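F-BAR domain only protein 1 (PDB 5JP2) probably acts in an early step of clathrin-mediated endocytosis, its mu homology domain binding an Eps15 peptide, and may regulate Bmp signalling through endocytosis of Bmp receptors. Local coordinates at residues A29-G34 / G278-G283; Q175-Q180 / L211-P216; P184-A189 / E203-L208; L207-A212 / L226-Q231. All coordinates share one frame; numbering follows the deposited sequence.

Interaction 1. Residues A29-G34 / G278-G283; sequences AYFRGG and GKYMAG
Ala29 and Tyr280 sit side by side on two parallel strands, and the backbone bonds set their register. Ala29 N donates to Lys279 O and Met281 N to Ala29 O; Phe31 N then donates to Met281 O, and Gly283 N reaches Phe31 O at 2.7 Å, almost in line with the carbonyl. Between these bonds run CA-H...O contacts, such as Tyr30 CA to Met281 O at 3.4 Å.

Apolar packing occupies both faces. On one, Ala29 CB lies over the Tyr280 ring in a CH-pi contact, 3.8 Å from its centroid. With Tyr280 CG anti to the backbone N (chi1 -162°), the ring lies beside Ala29; its OH is bonded to Leu145 O. Phe31 CE1 comes within 4.3 Å of Tyr280 CE1. An alanine in place of Tyr280 would probably leave Ala29 CB without the ring it packs on and Leu145 O without its hydroxyl partner. On the other face Met281 CB meets the edge of the Tyr30 ring, 3.8 Å from CD1.

Strand 17-31 also pairs with 39-52, and 266-283 with 242-250, so this is the parallel pairing of the first and last strands within the otherwise antiparallel large sheet of the mu homology domain.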
loop_
_atom_site.group_PDB
_atom_site.type_symbol
_atom_site.label_atom_id
_atom_site.label_comp_id
_atom_site.label_asym_id
_atom_site.label_seq_id
_atom_site.Cartn_x
_atom_site.Cartn_y
_atom_site.Cartn_z
ATOM N N ALA B 29 -8.296 5.001 -6.866
ATOM C CA ALA B 29 -8.663 4.686 -8.235
ATOM C C ALA B 29 -10.078 5.172 -8.497
ATOM O O ALA B 29 -10.876 5.321 -7.574
ATOM C CB ALA B 29 -8.550 3.187 -8.519
ATOM N N TYR B 30 -10.363 5.457 -9.760
ATOM C CA TYR B 30 -11.706 5.831 -10.179
ATOM C C TYR B 30 -12.010 5.219 -11.530
ATOM O O TYR B 30 -11.305 5.477 -12.502
ATOM C CB TYR B 30 -11.869 7.348 -10.233
ATOM C CG TYR B 30 -13.281 7.763 -10.534
ATOM C CD1 TYR B 30 -14.331 7.280 -9.781
ATOM C CD2 TYR B 30 -13.563 8.665 -11.539
ATOM C CE1 TYR B 30 -15.617 7.647 -10.033
ATOM C CE2 TYR B 30 -14.860 9.051 -11.799
ATOM C CZ TYR B 30 -15.884 8.537 -11.038
ATOM O OH TYR B 30 -17.190 8.908 -11.276
ATOM N N PHE B 31 -13.071 4.437 -11.592
ATOM C CA PHE B 31 -13.572 3.887 -12.834
ATOM C C PHE B 31 -14.830 4.655 -13.193
ATOM O O PHE B 31 -15.809 4.628 -12.445
ATOM C CB PHE B 31 -13.853 2.398 -12.694
ATOM C CG PHE B 31 -12.622 1.563 -12.500
ATOM C CD1 PHE B 31 -12.069 1.387 -11.243
ATOM C CD2 PHE B 31 -12.037 0.922 -13.567
ATOM C CE1 PHE B 31 -10.952 0.601 -11.069
ATOM C CE2 PHE B 31 -10.918 0.144 -13.392
ATOM C CZ PHE B 31 -10.376 -0.014 -12.143
ATOM N N ARG B 32 -14.784 5.369 -14.314
ATOM C CA ARG B 32 -15.842 6.316 -14.628
ATOM C C ARG B 32 -17.137 5.618 -15.003
ATOM O O ARG B 32 -18.218 6.120 -14.699
ATOM C CB ARG B 32 -15.402 7.244 -15.757
ATOM C CG ARG B 32 -14.226 8.130 -15.410
ATOM C CD ARG B 32 -14.133 9.325 -16.356
ATOM N NE ARG B 32 -15.419 10.007 -16.473
ATOM C CZ ARG B 32 -15.906 10.849 -15.567
ATOM N NH1 ARG B 32 -17.091 11.410 -15.755
ATOM N NH2 ARG B 32 -15.213 11.131 -14.471
ATOM N N GLY B 33 -17.058 4.481 -15.668
ATOM C CA GLY B 33 -18.271 3.842 -16.116
ATOM C C GLY B 33 -18.698 4.392 -17.465
ATOM O O GLY B 33 -17.890 4.900 -18.240
ATOM N N GLY B 34 -19.992 4.297 -17.738
ATOM C CA GLY B 34 -20.412 4.770 -19.030
ATOM C C GLY B 34 -19.878 3.879 -20.140
ATOM O O GLY B 34 -19.605 2.693 -19.958
ATOM N N GLY B 278 -7.085 3.391 -0.688
ATOM C CA GLY B 278 -7.565 4.658 -0.199
ATOM C C GLY B 278 -9.005 4.802 -0.659
ATOM O O GLY B 278 -9.865 3.998 -0.295
ATOM N N LYS B 279 -9.298 5.888 -1.353
ATOM C CA LYS B 279 -10.548 6.010 -2.087
ATOM C C LYS B 279 -10.445 5.233 -3.392
ATOM O O LYS B 279 -9.682 5.607 -4.284
ATOM C CB LYS B 279 -10.853 7.484 -2.325
ATOM C CG LYS B 279 -12.240 7.768 -2.834
ATOM C CD LYS B 279 -12.509 9.270 -2.897
ATOM C CE LYS B 279 -11.654 9.936 -3.955
ATOM N NZ LYS B 279 -11.756 11.417 -3.913
ATOM N N TYR B 280 -11.240 4.182 -3.530
ATOM C CA TYR B 280 -11.127 3.272 -4.664
ATOM C C TYR B 280 -12.537 3.029 -5.176
ATOM O O TYR B 280 -13.295 2.287 -4.554
ATOM C CB TYR B 280 -10.442 1.979 -4.213
ATOM C CG TYR B 280 -9.863 1.100 -5.279
ATOM C CD1 TYR B 280 -10.674 0.267 -6.022
ATOM C CD2 TYR B 280 -8.498 1.064 -5.515
ATOM C CE1 TYR B 280 -10.163 -0.541 -6.981
ATOM C CE2 TYR B 280 -7.962 0.230 -6.479
ATOM C CZ TYR B 280 -8.800 -0.573 -7.202
ATOM O OH TYR B 280 -8.306 -1.395 -8.174
ATOM N N MET B 281 -12.876 3.598 -6.335
ATOM C CA MET B 281 -14.277 3.865 -6.652
ATOM C C MET B 281 -14.656 3.459 -8.068
ATOM O O MET B 281 -13.858 3.532 -8.996
ATOM C CB MET B 281 -14.637 5.348 -6.525
ATOM C CG MET B 281 -14.107 6.070 -5.338
ATOM S SD MET B 281 -14.833 5.620 -3.786
ATOM C CE MET B 281 -16.484 6.263 -3.937
ATOM N N ALA B 282 -15.911 3.060 -8.216
ATOM C CA ALA B 282 -16.524 2.806 -9.512
ATOM C C ALA B 282 -17.782 3.645 -9.618
ATOM O O ALA B 282 -18.664 3.543 -8.764
ATOM C CB ALA B 282 -16.868 1.334 -9.699
ATOM N N GLY B 283 -17.845 4.496 -10.629
ATOM C CA GLY B 283 -19.042 5.245 -10.933
ATOM C C GLY B 283 -19.785 4.645 -12.110
ATOM O O GLY B 283 -19.230 3.880 -12.887
#

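Interaction 2. Residues Q175-Q180 / L211-P216; sequences QLTSVQ and LANLSP
A water gripped by three groups ties Val179 to Leu211 and Asn213: it accepts from Val179 N and donates to Leu211 O and to Asn213 OD1, the last at 2.7 Å. It thus bridges the two backbones where the chain turns its corner at Ser178, and anchors the oxygen end of the Asn213 amide.

Direct backbone bonds lie to both sides of this water along the segments. Leu176 N donates to Leu214 O at 2.8 Å, and Leu214 N returns a bond to Leu176 O, making one antiparallel hydrogen-bonded pair. Past the corner, Leu211 N donates to Val179 O with an N-H...O angle of 174°, though the donor stands above the carbonyl plane.

The contact joins the start of strand 179-184 in the large sheet of the mu homology domain to the loop that leaves its neighbour, strand 206-210. On the side facing strand 157-166 the apolar side chains meet. Val179 CG1, anti to the backbone N (chi1 -175°), reaches Leu211 CD1 at 3.6 Å and Leu214 CD1 at 4.1 Å. Leu211 and Leu214 also pack on Tyr164 of strand 157-166, while Leu176 and Val179 touch Phe247.

Around Asn213 the neighbours are Thr177 and Gln175. Thr177 CB and CG2 lie against its amide, with CB 3.6 Å from OD1. The Gln175 side chain crosses that of Asn213 at about a right angle, its amide plane turned 79° from the other, and Gln175 OE1 stays 3.6 Å from Asn213 ND2.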
loop_
_atom_site.group_PDB
_atom_site.type_symbol
_atom_site.label_atom_id
_atom_site.label_comp_id
_atom_site.label_asym_id
_atom_site.label_seq_id
_atom_site.Cartn_x
_atom_site.Cartn_y
_atom_site.Cartn_z
ATOM N N GLN B 175 -3.014 -12.440 -2.444
ATOM C CA GLN B 175 -4.438 -12.279 -2.272
ATOM C C GLN B 175 -4.790 -10.844 -1.902
ATOM O O GLN B 175 -4.021 -10.140 -1.249
ATOM C CB GLN B 175 -4.933 -13.216 -1.182
ATOM C CG GLN B 175 -4.710 -14.656 -1.473
ATOM C CD GLN B 175 -5.678 -15.511 -0.704
ATOM O OE1 GLN B 175 -5.855 -15.330 0.499
ATOM N NE2 GLN B 175 -6.323 -16.441 -1.392
ATOM N N LEU B 176 -5.984 -10.431 -2.294
ATOM C CA LEU B 176 -6.605 -9.250 -1.726
ATOM C C LEU B 176 -7.529 -9.700 -0.604
ATOM O O LEU B 176 -8.406 -10.532 -0.821
ATOM C CB LEU B 176 -7.379 -8.487 -2.804
ATOM C CG LEU B 176 -6.623 -8.226 -4.123
ATOM C CD1 LEU B 176 -7.539 -7.690 -5.161
ATOM C CD2 LEU B 176 -5.466 -7.277 -3.955
ATOM N N THR B 177 -7.340 -9.157 0.587
ATOM C CA THR B 177 -8.089 -9.584 1.754
ATOM C C THR B 177 -8.836 -8.396 2.345
ATOM O O THR B 177 -8.693 -7.270 1.896
ATOM C CB THR B 177 -7.162 -10.239 2.789
ATOM O OG1 THR B 177 -6.289 -9.263 3.361
ATOM C CG2 THR B 177 -6.313 -11.290 2.126
ATOM N N SER B 178 -9.633 -8.664 3.375
ATOM C CA SER B 178 -10.526 -7.673 3.977
ATOM C C SER B 178 -11.322 -6.908 2.914
ATOM O O SER B 178 -11.490 -5.693 2.982
ATOM C CB SER B 178 -9.741 -6.713 4.868
ATOM O OG SER B 178 -9.290 -7.365 6.035
ATOM N N VAL B 179 -11.836 -7.638 1.937
ATOM C CA VAL B 179 -12.506 -7.040 0.795
ATOM C C VAL B 179 -13.929 -6.653 1.173
ATOM O O VAL B 179 -14.704 -7.483 1.645
ATOM C CB VAL B 179 -12.498 -7.988 -0.409
ATOM C CG1 VAL B 179 -13.097 -7.291 -1.619
ATOM C CG2 VAL B 179 -11.089 -8.442 -0.705
ATOM N N GLN B 180 -14.264 -5.387 0.962
ATOM C CA GLN B 180 -15.583 -4.840 1.221
ATOM C C GLN B 180 -16.032 -3.989 0.042
ATOM O O GLN B 180 -15.225 -3.343 -0.615
ATOM C CB GLN B 180 -15.591 -3.966 2.470
ATOM C CG GLN B 180 -15.402 -4.678 3.766
ATOM C CD GLN B 180 -15.549 -3.741 4.936
ATOM O OE1 GLN B 180 -15.696 -2.540 4.755
ATOM N NE2 GLN B 180 -15.520 -4.280 6.142
ATOM N N LEU B 211 -16.777 -9.541 0.912
ATOM C CA LEU B 211 -16.416 -10.473 -0.135
ATOM C C LEU B 211 -15.346 -11.424 0.368
ATOM O O LEU B 211 -14.563 -11.088 1.254
ATOM C CB LEU B 211 -15.893 -9.736 -1.365
ATOM C CG LEU B 211 -16.845 -8.780 -2.063
ATOM C CD1 LEU B 211 -16.189 -8.208 -3.270
ATOM C CD2 LEU B 211 -18.078 -9.521 -2.467
ATOM N N ALA B 212 -15.335 -12.624 -0.188
ATOM C CA ALA B 212 -14.263 -13.546 0.115
ATOM C C ALA B 212 -12.959 -12.994 -0.438
ATOM O O ALA B 212 -12.956 -12.134 -1.313
ATOM C CB ALA B 212 -14.545 -14.920 -0.485
ATOM N N ASN B 213 -11.845 -13.478 0.097
ATOM C CA ASN B 213 -10.557 -13.056 -0.418
ATOM C C ASN B 213 -10.489 -13.326 -1.911
ATOM O O ASN B 213 -11.034 -14.311 -2.404
ATOM C CB ASN B 213 -9.431 -13.791 0.291
ATOM C CG ASN B 213 -9.365 -13.477 1.749
ATOM O OD1 ASN B 213 -9.941 -12.507 2.213
ATOM N ND2 ASN B 213 -8.638 -14.295 2.487
ATOM N N LEU B 214 -9.798 -12.450 -2.633
ATOM C CA LEU B 214 -9.707 -12.551 -4.078
ATOM C C LEU B 214 -8.288 -12.841 -4.492
ATOM O O LEU B 214 -7.341 -12.291 -3.928
ATOM C CB LEU B 214 -10.155 -11.282 -4.756
ATOM C CG LEU B 214 -11.516 -10.793 -4.331
ATOM C CD1 LEU B 214 -11.652 -9.410 -4.845
ATOM C CD2 LEU B 214 -12.580 -11.696 -4.878
ATOM N N SER B 215 -8.151 -13.685 -5.496
ATOM C CA SER B 215 -6.843 -14.052 -5.972
ATOM C C SER B 215 -6.816 -14.014 -7.490
ATOM O O SER B 215 -7.779 -14.427 -8.144
ATOM C CB SER B 215 -6.482 -15.456 -5.474
ATOM O OG SER B 215 -5.309 -15.917 -6.106
ATOM N N PRO B 216 -5.731 -13.524 -8.080
ATOM C CA PRO B 216 -5.631 -13.552 -9.541
ATOM C C PRO B 216 -5.464 -14.950 -10.094
ATOM O O PRO B 216 -5.699 -15.157 -11.286
ATOM C CB PRO B 216 -4.400 -12.683 -9.820
ATOM C CG PRO B 216 -3.602 -12.734 -8.555
ATOM C CD PRO B 216 -4.589 -12.846 -7.447
HETATM O O HOH W 1 -11.921 -10.716 1.928
#

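Interaction 3. Residues P184-A189 / E203-L208; sequences PLDHSA and EERRLL
Pro184 and Arg206 form a non-hydrogen-bonded antiparallel pair, their CA atoms only 3.7 Å apart, and beyond it the backbones diverge. One bond crosses the contact: Leu185 N to Arg205 O at 3.0 Å, the donor lying 38° above the carbonyl plane. Arg205 O also receives the CA-H of Pro184. After Leu185 the 184-189 chain curls into a type I beta turn from Asp186 to Ala189, in which Ser188 OG donates to Asp186 OD2.

Arg205 and Arg206 both face Asn201 in a G1 beta bulge, at the hairpin joining strand 199-201 to 206-210 along the edge of the large sheet. Arg205 has a positive phi of 62°, as the first position of such a bulge does.

From there its side chain runs beside that of His187, pointing the same way. His187 CD2 sits over one face of the guanidinium, 3.5 Å from Arg205 NH1, with ring and guanidinium planes 83° apart; to the imidazole, the same NH1 comes at the edge. Asp186 OD1 remains 4.9 Å from Arg205 NE, so their opposite charges may attract but make no salt bridge. On the inner side, Leu185 CD2 approaches Leu207 CD1 at 4.4 Å, and both leucines pack on strand 223-231, Leu185 against Trp230.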
loop_
_atom_site.group_PDB
_atom_site.type_symbol
_atom_site.label_atom_id
_atom_site.label_comp_id
_atom_site.label_asym_id
_atom_site.label_seq_id
_atom_site.Cartn_x
_atom_site.Cartn_y
_atom_site.Cartn_z
ATOM N N PRO B 184 -23.361 3.788 -0.789
ATOM C CA PRO B 184 -24.135 4.634 0.121
ATOM C C PRO B 184 -25.581 4.712 -0.329
ATOM O O PRO B 184 -25.873 4.796 -1.519
ATOM C CB PRO B 184 -23.426 5.988 0.029
ATOM C CG PRO B 184 -22.812 5.985 -1.275
ATOM C CD PRO B 184 -22.439 4.581 -1.611
ATOM N N LEU B 185 -26.488 4.626 0.640
ATOM C CA LEU B 185 -27.918 4.667 0.388
ATOM C C LEU B 185 -28.609 5.350 1.553
ATOM O O LEU B 185 -28.398 4.971 2.707
ATOM C CB LEU B 185 -28.459 3.254 0.207
ATOM C CG LEU B 185 -29.936 3.148 -0.116
ATOM C CD1 LEU B 185 -30.194 3.845 -1.425
ATOM C CD2 LEU B 185 -30.313 1.708 -0.204
ATOM N N ASP B 186 -29.510 6.274 1.250
ATOM C CA ASP B 186 -30.150 7.038 2.305
ATOM C C ASP B 186 -31.170 6.189 3.062
ATOM O O ASP B 186 -31.621 5.144 2.591
ATOM C CB ASP B 186 -30.817 8.273 1.699
ATOM C CG ASP B 186 -31.290 9.258 2.740
ATOM O OD1 ASP B 186 -30.586 9.444 3.752
ATOM O OD2 ASP B 186 -32.368 9.850 2.543
ATOM N N HIS B 187 -31.580 6.685 4.231
ATOM C CA HIS B 187 -32.510 5.942 5.070
ATOM C C HIS B 187 -33.947 6.049 4.584
ATOM O O HIS B 187 -34.831 5.434 5.176
ATOM C CB HIS B 187 -32.407 6.403 6.524
ATOM C CG HIS B 187 -32.707 7.852 6.724
ATOM N ND1 HIS B 187 -33.914 8.414 6.380
ATOM C CD2 HIS B 187 -31.960 8.854 7.241
ATOM C CE1 HIS B 187 -33.896 9.702 6.665
ATOM N NE2 HIS B 187 -32.721 9.995 7.190
ATOM N N SER B 188 -34.203 6.830 3.548
ATOM C CA SER B 188 -35.524 6.963 2.960
ATOM C C SER B 188 -35.809 5.911 1.900
ATOM O O SER B 188 -36.880 5.940 1.294
ATOM C CB SER B 188 -35.683 8.348 2.344
ATOM O OG SER B 188 -34.912 8.455 1.167
ATOM N N ALA B 189 -34.877 5.003 1.648
ATOM C CA ALA B 189 -35.033 4.009 0.601
ATOM C C ALA B 189 -35.835 2.821 1.111
ATOM O O ALA B 189 -35.753 2.454 2.284
ATOM C CB ALA B 189 -33.674 3.547 0.090
ATOM N N GLU B 203 -25.164 4.110 10.894
ATOM C CA GLU B 203 -24.308 5.254 11.183
ATOM C C GLU B 203 -23.863 5.950 9.900
ATOM O O GLU B 203 -24.025 7.162 9.752
ATOM C CB GLU B 203 -23.114 4.814 12.026
ATOM C CG GLU B 203 -23.480 4.562 13.477
ATOM C CD GLU B 203 -22.562 3.572 14.163
ATOM O OE1 GLU B 203 -21.951 2.736 13.467
ATOM O OE2 GLU B 203 -22.457 3.627 15.405
ATOM N N GLU B 204 -23.244 5.211 8.989
ATOM C CA GLU B 204 -22.743 5.785 7.749
ATOM C C GLU B 204 -23.770 5.827 6.626
ATOM O O GLU B 204 -23.533 6.509 5.628
ATOM C CB GLU B 204 -21.503 5.019 7.276
ATOM C CG GLU B 204 -20.506 4.677 8.383
ATOM C CD GLU B 204 -20.133 5.866 9.259
ATOM O OE1 GLU B 204 -19.950 6.979 8.723
ATOM O OE2 GLU B 204 -20.021 5.684 10.492
ATOM N N ARG B 205 -24.885 5.111 6.751
ATOM C CA ARG B 205 -25.954 5.091 5.752
ATOM C C ARG B 205 -25.446 4.547 4.416
ATOM O O ARG B 205 -25.383 5.241 3.403
ATOM C CB ARG B 205 -26.573 6.480 5.569
ATOM C CG ARG B 205 -26.839 7.217 6.860
ATOM C CD ARG B 205 -27.826 8.342 6.665
ATOM N NE ARG B 205 -28.024 9.110 7.890
ATOM C CZ ARG B 205 -28.705 8.680 8.949
ATOM N NH1 ARG B 205 -29.256 7.473 8.951
ATOM N NH2 ARG B 205 -28.828 9.455 10.017
ATOM N N ARG B 206 -25.120 3.258 4.429
ATOM C CA ARG B 206 -24.545 2.644 3.245
ATOM C C ARG B 206 -24.761 1.140 3.279
ATOM O O ARG B 206 -24.909 0.537 4.339
ATOM C CB ARG B 206 -23.061 2.976 3.107
ATOM C CG ARG B 206 -22.235 2.532 4.270
ATOM C CD ARG B 206 -20.852 3.157 4.241
ATOM N NE ARG B 206 -20.021 2.643 5.327
ATOM C CZ ARG B 206 -18.774 3.029 5.567
ATOM N NH1 ARG B 206 -18.198 3.943 4.802
ATOM N NH2 ARG B 206 -18.105 2.505 6.581
ATOM N N LEU B 207 -24.818 0.552 2.092
ATOM C CA LEU B 207 -24.891 -0.894 1.949
ATOM C C LEU B 207 -23.496 -1.507 1.985
ATOM O O LEU B 207 -22.561 -0.986 1.374
ATOM C CB LEU B 207 -25.554 -1.259 0.631
ATOM C CG LEU B 207 -27.058 -1.191 0.575
ATOM C CD1 LEU B 207 -27.490 -1.549 -0.819
ATOM C CD2 LEU B 207 -27.607 -2.164 1.570
ATOM N N LEU B 208 -23.356 -2.608 2.715
ATOM C CA LEU B 208 -22.076 -3.277 2.900
ATOM C C LEU B 208 -22.125 -4.710 2.407
ATOM O O LEU B 208 -22.909 -5.518 2.906
ATOM C CB LEU B 208 -21.668 -3.277 4.368
ATOM C CG LEU B 208 -20.420 -4.099 4.695
ATOM C CD1 LEU B 208 -19.173 -3.574 4.010
ATOM C CD2 LEU B 208 -20.204 -4.166 6.188
#

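Interaction 4. Residues L207-A212 / L226-Q231; sequences LLWKLA and LCASWQ
Trp209 lays one face of its indole against Leu226, whose CD1 stands 3.6 Å from the centroid of the six-membered ring and just 2° off its normal. This CH-pi contact brings CD1 within about 3.9 Å of each carbon of that ring. With Leu226 CG between the backbone N and the carbonyl carbon (chi1 57°), the branch is directed at the indole; CD2, the other methyl, lies 4.1 Å from Trp209 CG.

The far edge of the indole meets Ala228 CB, near the ring plane and 3.8 Å from Trp209 CH2; the same CB touches Leu207 CD1 at 3.9 Å. Cys227 O is 3.8 Å from Trp209 CZ2. An alanine in place of Trp209 would probably open a gap between the sheets where the indole packs on Leu226 CD1 and Ala228 CB, and leave Pro196 O without the indole NE1 that donates to it.

The two strands run nearly antiparallel, 158° apart, but their axes are 10.0 Å from each other and no hydrogen bond links them. They belong to different sheets, 206-210 to the large one and 223-231 to a four-stranded one, packed face to face. Contact across this buried interface is therefore side chain against side chain and almost wholly apolar, so dispersion and CH-pi attraction probably account for most of its cohesion.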
loop_
_atom_site.group_PDB
_atom_site.type_symbol
_atom_site.label_atom_id
_atom_site.label_comp_id
_atom_site.label_asym_id
_atom_site.label_seq_id
_atom_site.Cartn_x
_atom_site.Cartn_y
_atom_site.Cartn_z
ATOM N N LEU B 207 -24.818 0.552 2.092
ATOM C CA LEU B 207 -24.891 -0.894 1.949
ATOM C C LEU B 207 -23.496 -1.507 1.985
ATOM O O LEU B 207 -22.561 -0.986 1.374
ATOM C CB LEU B 207 -25.554 -1.259 0.631
ATOM C CG LEU B 207 -27.058 -1.191 0.575
ATOM C CD1 LEU B 207 -27.490 -1.549 -0.819
ATOM C CD2 LEU B 207 -27.607 -2.164 1.570
ATOM N N LEU B 208 -23.356 -2.608 2.715
ATOM C CA LEU B 208 -22.076 -3.277 2.900
ATOM C C LEU B 208 -22.125 -4.710 2.407
ATOM O O LEU B 208 -22.909 -5.518 2.906
ATOM C CB LEU B 208 -21.668 -3.277 4.368
ATOM C CG LEU B 208 -20.420 -4.099 4.695
ATOM C CD1 LEU B 208 -19.173 -3.574 4.010
ATOM C CD2 LEU B 208 -20.204 -4.166 6.188
ATOM N N TRP B 209 -21.285 -5.023 1.428
ATOM C CA TRP B 209 -20.987 -6.396 1.051
ATOM C C TRP B 209 -19.609 -6.765 1.581
ATOM O O TRP B 209 -18.652 -6.010 1.401
ATOM C CB TRP B 209 -21.011 -6.585 -0.459
ATOM C CG TRP B 209 -22.363 -6.556 -1.072
ATOM C CD1 TRP B 209 -23.222 -7.596 -1.217
ATOM C CD2 TRP B 209 -22.993 -5.429 -1.669
ATOM N NE1 TRP B 209 -24.354 -7.185 -1.859
ATOM C CE2 TRP B 209 -24.240 -5.855 -2.147
ATOM C CE3 TRP B 209 -22.629 -4.095 -1.831
ATOM C CZ2 TRP B 209 -25.123 -4.998 -2.776
ATOM C CZ3 TRP B 209 -23.496 -3.253 -2.468
ATOM C CH2 TRP B 209 -24.732 -3.704 -2.933
ATOM N N LYS B 210 -19.503 -7.930 2.197
ATOM C CA LYS B 210 -18.219 -8.511 2.555
ATOM C C LYS B 210 -17.923 -9.620 1.564
ATOM O O LYS B 210 -18.709 -10.558 1.431
ATOM C CB LYS B 210 -18.229 -9.073 3.974
ATOM C CG LYS B 210 -18.379 -8.060 5.076
ATOM C CD LYS B 210 -18.166 -8.729 6.416
ATOM C CE LYS B 210 -18.256 -7.748 7.560
ATOM N NZ LYS B 210 -18.062 -8.432 8.866
ATOM N N LEU B 211 -16.777 -9.541 0.912
ATOM C CA LEU B 211 -16.416 -10.473 -0.135
ATOM C C LEU B 211 -15.346 -11.424 0.368
ATOM O O LEU B 211 -14.563 -11.088 1.254
ATOM C CB LEU B 211 -15.893 -9.736 -1.365
ATOM C CG LEU B 211 -16.845 -8.780 -2.063
ATOM C CD1 LEU B 211 -16.189 -8.208 -3.270
ATOM C CD2 LEU B 211 -18.078 -9.521 -2.467
ATOM N N ALA B 212 -15.335 -12.624 -0.188
ATOM C CA ALA B 212 -14.263 -13.546 0.115
ATOM C C ALA B 212 -12.959 -12.994 -0.438
ATOM O O ALA B 212 -12.956 -12.134 -1.313
ATOM C CB ALA B 212 -14.545 -14.920 -0.485
ATOM N N LEU B 226 -22.288 -8.233 -8.304
ATOM C CA LEU B 226 -23.258 -8.019 -7.238
ATOM C C LEU B 226 -24.157 -6.849 -7.618
ATOM O O LEU B 226 -23.790 -6.012 -8.441
ATOM C CB LEU B 226 -22.569 -7.757 -5.896
ATOM C CG LEU B 226 -21.588 -6.588 -5.783
ATOM C CD1 LEU B 226 -22.297 -5.287 -5.477
ATOM C CD2 LEU B 226 -20.507 -6.848 -4.750
ATOM N N CYS B 227 -25.334 -6.788 -7.000
ATOM C CA CYS B 227 -26.288 -5.757 -7.384
ATOM C C CYS B 227 -27.290 -5.507 -6.271
ATOM O O CYS B 227 -27.488 -6.331 -5.378
ATOM C CB CYS B 227 -27.037 -6.136 -8.649
ATOM S SG CYS B 227 -28.050 -7.526 -8.378
ATOM N N ALA B 228 -27.941 -4.356 -6.362
ATOM C CA ALA B 228 -28.951 -3.967 -5.396
ATOM C C ALA B 228 -29.961 -3.067 -6.080
ATOM O O ALA B 228 -29.644 -2.403 -7.066
ATOM C CB ALA B 228 -28.333 -3.249 -4.200
ATOM N N SER B 229 -31.179 -3.050 -5.541
ATOM C CA SER B 229 -32.257 -2.216 -6.045
ATOM C C SER B 229 -33.096 -1.732 -4.879
ATOM O O SER B 229 -33.157 -2.379 -3.835
ATOM C CB SER B 229 -33.149 -2.969 -7.018
ATOM O OG SER B 229 -33.720 -4.077 -6.360
ATOM N N TRP B 230 -33.750 -0.593 -5.068
ATOM C CA TRP B 230 -34.589 -0.007 -4.033
ATOM C C TRP B 230 -35.574 0.953 -4.686
ATOM O O TRP B 230 -35.543 1.173 -5.899
ATOM C CB TRP B 230 -33.733 0.711 -2.993
ATOM C CG TRP B 230 -32.912 1.809 -3.586
ATOM C CD1 TRP B 230 -33.254 3.119 -3.693
ATOM C CD2 TRP B 230 -31.613 1.687 -4.159
ATOM N NE1 TRP B 230 -32.251 3.821 -4.300
ATOM C CE2 TRP B 230 -31.227 2.963 -4.590
ATOM C CE3 TRP B 230 -30.731 0.621 -4.336
ATOM C CZ2 TRP B 230 -30.008 3.202 -5.192
ATOM C CZ3 TRP B 230 -29.527 0.859 -4.930
ATOM C CH2 TRP B 230 -29.172 2.139 -5.353
ATOM N N GLN B 231 -36.447 1.535 -3.867
ATOM C CA GLN B 231 -37.400 2.539 -4.315
ATOM C C GLN B 231 -37.152 3.800 -3.513
ATOM O O GLN B 231 -36.854 3.728 -2.321
ATOM C CB GLN B 231 -38.854 2.108 -4.129
ATOM C CG GLN B 231 -39.342 1.093 -5.136
ATOM C CD GLN B 231 -40.693 0.528 -4.761
ATOM O OE1 GLN B 231 -41.356 1.038 -3.858
ATOM N NE2 GLN B 231 -41.078 -0.567 -5.402
#

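In the fold
All four interactions reach the large mixed sheet of the mu homology domain. Interaction 1 joins 29-34 to 278-283, 244 residues apart at their closest ends, and the other three fall within the chain between them, in the order 175-180, 184-189, 203-208, 207-212, 211-216, 226-231. They gather round neighbouring strands 179-184 and 206-210: interaction 2 at one end of the pair, interaction 3 at the other, their centres 23 Å apart. Interaction 4 shares Leu207 and Leu208 with interaction 3 and Leu211 and Ala212 with interaction 2, and carries strand 206-210 onto 223-231 of the four-stranded sheet with 145-154, 157-166 and 192-195. Pairing within the sheet and packing between sheets thus meet on one strand.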